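Local coordinates for polar amino acid ABC uptake transporter substrate binding protein (Streptococcus thermophilus LMG 18311, PDB 3HV1), which probably captures polar amino acids outside the cell and hands them to the membrane part of an ABC importer, at residues 138-142 with 156-160; 53-58 with 228-233; 31-36 with 184-188. One frame throughout, in Å; residues are numbered along the deposited sequence.

Interaction 1: residues 138-142 with 156-160; sequences GYDAF and QKVVQ
This is a helix-on-strand packing contact at the surface of the protein, inside a beta-alpha-beta unit made of strand 130-133, helix 137-144 and strand 158-161. Residues 138-142 are regular alpha helix, with Phe142 N bonded to Gly138 O at 2.8 Å. Gln156 has positive phi (54/35), after which the chain extends through Lys157 into the strand. Helix and strand run nearly antiparallel, at 158°, with their axes 10.7 Å apart, as a crossover helix does against its following strand; Tyr139 and Val158 are nearest in register, CA to CA 7.9 Å. Val158 points toward the helix between two aromatic side chains, both with chi1 t. Its CG1 sits squarely over the Phe142 ring in a CH-pi contact, 3.3 Å from the centroid and 11° off the normal, while Val158 CG2 meets the edge of Tyr139 at CD1, 3.9 Å away. Phe142 CZ also lies 3.8 Å from Lys157 O. The amide of Gln160 lies over one face of Tyr139, with Gln160 NE2 3.1 Å from Tyr139 CE1. Val158 and Phe142 both also touch Leu130 of parallel strand 130-133, the unit's first, and Val159 pairs through its backbone with Leu130 and Ala132.

Interaction 2: residues 53-58 with 228-233; sequences AVFKLY and QGFETL
Side chains from the C-terminal end of helix 46-56 lie here against a flat spot on helix 220-236. Residues 228-233 are regular helix, whereas 53-58 start helical and tighten, Leu57 N reaching Val54 O at 3.2 Å and Tyr58 N reaching Phe55 O at 3.0 Å. The backbones come closest at Val54 and Gly229, CA to CA 5.1 Å; a CB on Gly229 would clash with Val54 CG1, so the missing side chain permits this spacing. Val54 (chi1 t) puts CG2 3.5 Å from Leu233 CD1 and 3.8 Å from Phe230 CD1. Leu57 and Leu233 both adopt the mt rotamer and point toward the opposite segment: Leu57 CD1 lies 3.8 Å from Gly229 CA and 4.1 Å from Thr232 CB, and Leu57 CD1 is 4.0 Å from Leu233 CD2. Ala53 CB adds a 3.8 Å contact with Leu233 CD1. Thr232, chi1 m, turns OG1 back to Gln228 O (2.9 Å). Tyr58, also m, carries its OH to 3.9 Å from Gln228 CB, and that hydroxyl is hydrogen-bonded to Lys225 O one turn earlier. The contact is apolar helix-helix packing: Leu50 of helix 46-56 extends it against Phe230 and Leu233, and helix 238-247 adjoins through Ile242 on Ala53 and Phe239 on Leu233.

Interaction 3: residues 31-36 with 184-188; sequences FVPMGY and VYANY
The turn 31-36, with a cis peptide bond before Pro33, presses Pro33 against one side of helix 183-192. Gly35 N bonds back to Phe31 O at 3.1 Å, so the chain doubles over and presents Val32 and Pro33 to the helix. Pro33 and Tyr188 have the nearest CA atoms, 6.9 Å apart. The Pro33 ring, puckered C-gamma endo, fits the hollow formed by Val184, Tyr185 and Tyr188: Pro33 CB sits over the face of Tyr188 (chi1 t) in a CH-pi contact, 3.7 Å from the centroid and 18° off the normal, while Pro33 CG lies 3.8 Å from Val184 O and Pro33 CD 4.2 Å from Val184 CB. Val32 CG1 abuts Tyr188 CE2 at 3.6 Å. Selenomethionine Met34, all its chi angles m, curls SE to within 4.0 Å of Val184 CG1. Tyr185 (chi1 m) brings its ring edge to the turn, CE1 3.4 Å from Val32 O; a water donates to Val32 O (2.9 Å) and hydrogen-bonds Tyr185 OH (2.8 Å). Tyr188 OH is hydrogen-bonded to Lys192 NZ, and Trp246 of helix 238-247 touches both Tyr36 and Tyr188. In the family 3 solute-binding fold this is a contact between the two lobes, the N-terminal-lobe turn meeting a helix of the second lobe, near where such proteins typically hold their ligand cleft.

From the N terminus, the chain passes first through 31-36 and then 53-58. It later builds the beta-alpha-beta unit, where interaction 1 closes a short loop with 13 residues between its segments. Residues 184-188 then return to 31-36, closing interaction 3 around all of interaction 1, and 228-233 returns to 53-58 to close interaction 2. Interactions 2 and 3 therefore cross, while interaction 1 nests within both. Interaction 2 joins an early helix to one near the C terminus, interaction 3 bridges the lobes close to the chain's centre, and interaction 1 lies peripherally, its centre 39 Å from that of interaction 2. None touches another.

Interaction 1: residues 138-142 with 156-160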
# COMPACT_ATOMS: atom_id res chain seq x y z
N GLY A 138 -6.06 19.29 -12.49
CA GLY A 138 -4.89 19.39 -13.35
C GLY A 138 -4.39 20.82 -13.45
O GLY A 138 -3.18 21.07 -13.43
N TYR A 139 -5.31 21.77 -13.55
CA TYR A 139 -4.95 23.17 -13.64
C TYR A 139 -4.08 23.54 -12.44
O TYR A 139 -2.98 24.06 -12.60
CB TYR A 139 -6.22 24.03 -13.66
CG TYR A 139 -5.96 25.52 -13.75
CD1 TYR A 139 -5.39 26.08 -14.89
CD2 TYR A 139 -6.27 26.37 -12.68
CE1 TYR A 139 -5.13 27.45 -14.98
CE2 TYR A 139 -6.01 27.74 -12.75
CZ TYR A 139 -5.44 28.27 -13.90
OH TYR A 139 -5.17 29.62 -13.97
N ASP A 140 -4.58 23.25 -11.25
CA ASP A 140 -3.85 23.54 -10.01
C ASP A 140 -2.52 22.81 -9.91
O ASP A 140 -1.54 23.36 -9.40
CB ASP A 140 -4.72 23.20 -8.80
CG ASP A 140 -5.72 24.29 -8.48
OD1 ASP A 140 -6.49 24.69 -9.38
OD2 ASP A 140 -5.74 24.75 -7.32
N ALA A 141 -2.49 21.57 -10.40
CA ALA A 141 -1.27 20.77 -10.35
C ALA A 141 -0.23 21.33 -11.31
O ALA A 141 0.97 21.32 -11.02
CB ALA A 141 -1.59 19.32 -10.70
N PHE A 142 -0.70 21.82 -12.44
CA PHE A 142 0.17 22.40 -13.45
C PHE A 142 0.97 23.54 -12.85
O PHE A 142 2.17 23.66 -13.08
CB PHE A 142 -0.67 22.92 -14.62
CG PHE A 142 0.14 23.60 -15.69
CD1 PHE A 142 0.92 22.85 -16.56
CD2 PHE A 142 0.09 24.98 -15.84
CE1 PHE A 142 1.65 23.48 -17.58
CE2 PHE A 142 0.81 25.61 -16.85
CZ PHE A 142 1.59 24.86 -17.72
N GLN A 156 4.60 28.90 -21.06
CA GLN A 156 4.56 28.49 -19.65
C GLN A 156 3.16 28.68 -19.08
O GLN A 156 3.00 29.02 -17.91
CB GLN A 156 5.56 29.30 -18.81
CG GLN A 156 7.02 29.02 -19.10
CD GLN A 156 7.45 29.53 -20.47
OE1 GLN A 156 7.32 30.72 -20.76
NE2 GLN A 156 7.96 28.63 -21.30
N LYS A 157 2.15 28.45 -19.91
CA LYS A 157 0.77 28.59 -19.49
C LYS A 157 -0.04 27.46 -20.11
O LYS A 157 0.48 26.67 -20.90
CB LYS A 157 0.19 29.92 -19.98
CG LYS A 157 1.10 31.13 -19.83
CD LYS A 157 1.48 31.41 -18.38
CE LYS A 157 2.44 32.59 -18.29
NZ LYS A 157 2.94 32.82 -16.91
N VAL A 158 -1.32 27.39 -19.74
CA VAL A 158 -2.21 26.38 -20.28
C VAL A 158 -3.50 27.02 -20.75
O VAL A 158 -4.04 27.91 -20.10
CB VAL A 158 -2.57 25.30 -19.26
CG1 VAL A 158 -1.40 24.36 -19.06
CG2 VAL A 158 -2.98 25.94 -17.95
N VAL A 159 -3.98 26.58 -21.91
CA VAL A 159 -5.21 27.08 -22.47
C VAL A 159 -6.33 26.37 -21.71
O VAL A 159 -6.41 25.13 -21.73
CB VAL A 159 -5.30 26.76 -23.97
CG1 VAL A 159 -6.55 27.40 -24.57
CG2 VAL A 159 -4.06 27.27 -24.67
N GLN A 160 -7.18 27.14 -21.04
CA GLN A 160 -8.27 26.55 -20.28
C GLN A 160 -9.51 26.33 -21.13
O GLN A 160 -9.85 27.13 -21.99
CB GLN A 160 -8.61 27.42 -19.07
CG GLN A 160 -7.51 27.48 -18.03
CD GLN A 160 -7.95 28.18 -16.76
OE1 GLN A 160 -8.93 27.78 -16.12
NE2 GLN A 160 -7.23 29.23 -16.39

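Interaction 2: residues 53-58 with 228-233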
# COMPACT_ATOMS: atom_id res chain seq x y z
N ALA A 53 -20.14 -6.87 -9.32
CA ALA A 53 -19.40 -8.10 -9.63
C ALA A 53 -18.82 -8.74 -8.38
O ALA A 53 -18.86 -9.96 -8.23
CB ALA A 53 -18.28 -7.79 -10.61
N VAL A 54 -18.29 -7.92 -7.48
CA VAL A 54 -17.72 -8.42 -6.23
C VAL A 54 -18.81 -9.08 -5.38
O VAL A 54 -18.63 -10.19 -4.88
CB VAL A 54 -17.07 -7.28 -5.41
CG1 VAL A 54 -16.84 -7.72 -3.96
CG2 VAL A 54 -15.74 -6.87 -6.03
N PHE A 55 -19.95 -8.42 -5.25
CA PHE A 55 -20.98 -9.01 -4.41
C PHE A 55 -21.74 -10.16 -5.04
O PHE A 55 -22.30 -11.00 -4.34
CB PHE A 55 -21.89 -7.91 -3.88
CG PHE A 55 -21.21 -7.06 -2.84
CD1 PHE A 55 -20.87 -7.61 -1.61
CD2 PHE A 55 -20.79 -5.78 -3.13
CE1 PHE A 55 -20.12 -6.89 -0.68
CE2 PHE A 55 -20.04 -5.04 -2.22
CZ PHE A 55 -19.70 -5.60 -0.99
N LYS A 56 -21.69 -10.24 -6.37
CA LYS A 56 -22.34 -11.35 -7.05
C LYS A 56 -21.61 -12.63 -6.65
O LYS A 56 -22.20 -13.71 -6.62
CB LYS A 56 -22.27 -11.15 -8.56
CG LYS A 56 -23.03 -12.20 -9.37
CD LYS A 56 -22.87 -11.92 -10.87
CE LYS A 56 -23.72 -12.86 -11.71
NZ LYS A 56 -23.61 -12.54 -13.17
N LEU A 57 -20.32 -12.51 -6.35
CA LEU A 57 -19.51 -13.66 -5.95
C LEU A 57 -20.04 -14.29 -4.67
O LEU A 57 -19.90 -15.49 -4.45
CB LEU A 57 -18.08 -13.23 -5.66
CG LEU A 57 -17.27 -12.68 -6.83
CD1 LEU A 57 -15.93 -12.13 -6.31
CD2 LEU A 57 -17.07 -13.78 -7.84
N TYR A 58 -20.63 -13.45 -3.83
CA TYR A 58 -21.14 -13.89 -2.54
C TYR A 58 -22.65 -14.04 -2.50
O TYR A 58 -23.22 -14.33 -1.45
CB TYR A 58 -20.69 -12.90 -1.46
CG TYR A 58 -19.18 -12.76 -1.37
CD1 TYR A 58 -18.41 -13.78 -0.81
CD2 TYR A 58 -18.54 -11.62 -1.83
CE1 TYR A 58 -17.01 -13.66 -0.71
CE2 TYR A 58 -17.14 -11.49 -1.74
CZ TYR A 58 -16.39 -12.51 -1.18
OH TYR A 58 -15.02 -12.37 -1.06
N GLN A 228 -10.66 -9.69 -1.20
CA GLN A 228 -10.59 -11.02 -1.80
C GLN A 228 -11.39 -11.03 -3.10
O GLN A 228 -11.03 -11.68 -4.07
CB GLN A 228 -11.16 -12.07 -0.84
CG GLN A 228 -10.32 -12.30 0.41
CD GLN A 228 -10.99 -13.25 1.39
OE1 GLN A 228 -11.51 -14.30 1.00
NE2 GLN A 228 -10.98 -12.89 2.67
N GLY A 229 -12.51 -10.30 -3.10
CA GLY A 229 -13.34 -10.23 -4.29
C GLY A 229 -12.57 -9.65 -5.46
O GLY A 229 -12.63 -10.18 -6.57
N PHE A 230 -11.85 -8.56 -5.22
CA PHE A 230 -11.06 -7.93 -6.28
C PHE A 230 -10.10 -8.96 -6.86
O PHE A 230 -9.97 -9.10 -8.07
CB PHE A 230 -10.22 -6.77 -5.75
CG PHE A 230 -11.01 -5.58 -5.29
CD1 PHE A 230 -12.25 -5.28 -5.85
CD2 PHE A 230 -10.49 -4.72 -4.33
CE1 PHE A 230 -12.96 -4.15 -5.45
CE2 PHE A 230 -11.19 -3.58 -3.92
CZ PHE A 230 -12.43 -3.30 -4.49
N GLU A 231 -9.40 -9.67 -5.97
CA GLU A 231 -8.43 -10.66 -6.41
C GLU A 231 -9.08 -11.76 -7.22
O GLU A 231 -8.54 -12.19 -8.23
CB GLU A 231 -7.70 -11.26 -5.20
CG GLU A 231 -6.91 -10.25 -4.40
CD GLU A 231 -6.07 -10.92 -3.32
OE1 GLU A 231 -5.22 -11.77 -3.68
OE2 GLU A 231 -6.25 -10.59 -2.13
N THR A 232 -10.23 -12.22 -6.76
CA THR A 232 -10.96 -13.27 -7.46
C THR A 232 -11.36 -12.84 -8.86
O THR A 232 -11.22 -13.61 -9.82
CB THR A 232 -12.20 -13.70 -6.65
OG1 THR A 232 -11.79 -14.18 -5.36
CG2 THR A 232 -12.95 -14.80 -7.36
N LEU A 233 -11.86 -11.61 -8.99
CA LEU A 233 -12.29 -11.09 -10.29
C LEU A 233 -11.11 -10.90 -11.23
O LEU A 233 -11.25 -11.06 -12.44
CB LEU A 233 -13.03 -9.76 -10.12
CG LEU A 233 -14.31 -9.84 -9.29
CD1 LEU A 233 -14.90 -8.44 -9.10
CD2 LEU A 233 -15.31 -10.74 -9.99

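Interaction 3: residues 31-36 with 184-188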
# COMPACT_ATOMS: atom_id res chain seq x y z
N PHE A 31 -21.20 11.66 -10.19
CA PHE A 31 -19.80 11.31 -10.44
C PHE A 31 -19.45 10.40 -11.61
O PHE A 31 -19.07 9.24 -11.41
CB PHE A 31 -19.17 10.77 -9.17
CG PHE A 31 -17.68 10.86 -9.15
CD1 PHE A 31 -17.04 12.08 -9.40
CD2 PHE A 31 -16.89 9.75 -8.87
CE1 PHE A 31 -15.65 12.18 -9.36
CE2 PHE A 31 -15.51 9.84 -8.84
CZ PHE A 31 -14.88 11.05 -9.08
N VAL A 32 -19.54 10.94 -12.82
CA VAL A 32 -19.17 10.19 -14.02
C VAL A 32 -17.65 10.06 -13.94
O VAL A 32 -16.97 11.01 -13.54
CB VAL A 32 -19.52 10.97 -15.31
CG1 VAL A 32 -19.21 10.13 -16.53
CG2 VAL A 32 -20.99 11.38 -15.29
N PRO A 33 -17.08 8.90 -14.32
CA PRO A 33 -17.73 7.69 -14.81
C PRO A 33 -17.77 6.59 -13.75
O PRO A 33 -18.03 5.44 -14.07
CB PRO A 33 -16.84 7.29 -15.96
CG PRO A 33 -15.47 7.49 -15.33
CD PRO A 33 -15.62 8.81 -14.55
N MSE A 34 -17.51 6.93 -12.50
CA MSE A 34 -17.48 5.92 -11.45
C MSE A 34 -18.84 5.38 -11.06
O MSE A 34 -19.01 4.17 -10.88
CB MSE A 34 -16.74 6.47 -10.24
CG MSE A 34 -15.36 7.02 -10.57
SE MSE A 34 -14.20 5.81 -11.56
CE MSE A 34 -13.67 4.77 -10.07
N GLY A 35 -19.81 6.27 -10.92
CA GLY A 35 -21.15 5.85 -10.55
C GLY A 35 -22.02 7.08 -10.73
O GLY A 35 -21.77 8.11 -10.11
N TYR A 36 -23.02 6.98 -11.59
CA TYR A 36 -23.87 8.12 -11.84
C TYR A 36 -25.23 7.76 -12.40
O TYR A 36 -25.46 6.64 -12.87
CB TYR A 36 -23.15 9.09 -12.80
CG TYR A 36 -22.73 8.46 -14.12
CD1 TYR A 36 -23.52 8.59 -15.26
CD2 TYR A 36 -21.54 7.73 -14.22
CE1 TYR A 36 -23.13 8.02 -16.47
CE2 TYR A 36 -21.15 7.15 -15.43
CZ TYR A 36 -21.95 7.30 -16.55
OH TYR A 36 -21.56 6.74 -17.74
N VAL A 184 -9.22 9.09 -15.24
CA VAL A 184 -10.60 8.59 -15.34
C VAL A 184 -11.42 9.24 -16.46
O VAL A 184 -12.27 8.57 -17.06
CB VAL A 184 -11.42 8.74 -14.01
CG1 VAL A 184 -10.97 7.71 -13.00
CG2 VAL A 184 -11.31 10.17 -13.47
N TYR A 185 -11.18 10.51 -16.74
CA TYR A 185 -11.93 11.18 -17.81
C TYR A 185 -11.32 10.90 -19.18
O TYR A 185 -12.03 10.65 -20.15
CB TYR A 185 -11.95 12.70 -17.59
CG TYR A 185 -12.59 13.12 -16.28
CD1 TYR A 185 -13.83 12.59 -15.90
CD2 TYR A 185 -11.96 14.02 -15.43
CE1 TYR A 185 -14.42 12.96 -14.69
CE2 TYR A 185 -12.54 14.40 -14.22
CZ TYR A 185 -13.77 13.86 -13.85
OH TYR A 185 -14.34 14.19 -12.64
N ALA A 186 -10.00 10.97 -19.26
CA ALA A 186 -9.30 10.72 -20.52
C ALA A 186 -9.68 9.35 -21.07
O ALA A 186 -10.18 9.24 -22.19
CB ALA A 186 -7.78 10.79 -20.30
N ASN A 187 -9.46 8.31 -20.28
CA ASN A 187 -9.76 6.96 -20.75
C ASN A 187 -11.24 6.70 -20.98
O ASN A 187 -11.61 6.03 -21.94
CB ASN A 187 -9.20 5.93 -19.76
CG ASN A 187 -7.71 5.73 -19.94
OD1 ASN A 187 -7.27 4.79 -20.62
ND2 ASN A 187 -6.92 6.60 -19.35
N TYR A 188 -12.09 7.23 -20.12
CA TYR A 188 -13.52 7.03 -20.28
C TYR A 188 -14.06 7.62 -21.58
O TYR A 188 -14.71 6.93 -22.36
CB TYR A 188 -14.27 7.64 -19.09
CG TYR A 188 -15.76 7.75 -19.33
CD1 TYR A 188 -16.55 6.61 -19.45
CD2 TYR A 188 -16.37 9.00 -19.45
CE1 TYR A 188 -17.91 6.71 -19.70
CE2 TYR A 188 -17.73 9.10 -19.70
CZ TYR A 188 -18.49 7.96 -19.82
OH TYR A 188 -19.84 8.06 -20.07
O HOH W 1 -17.14 13.74 -12.66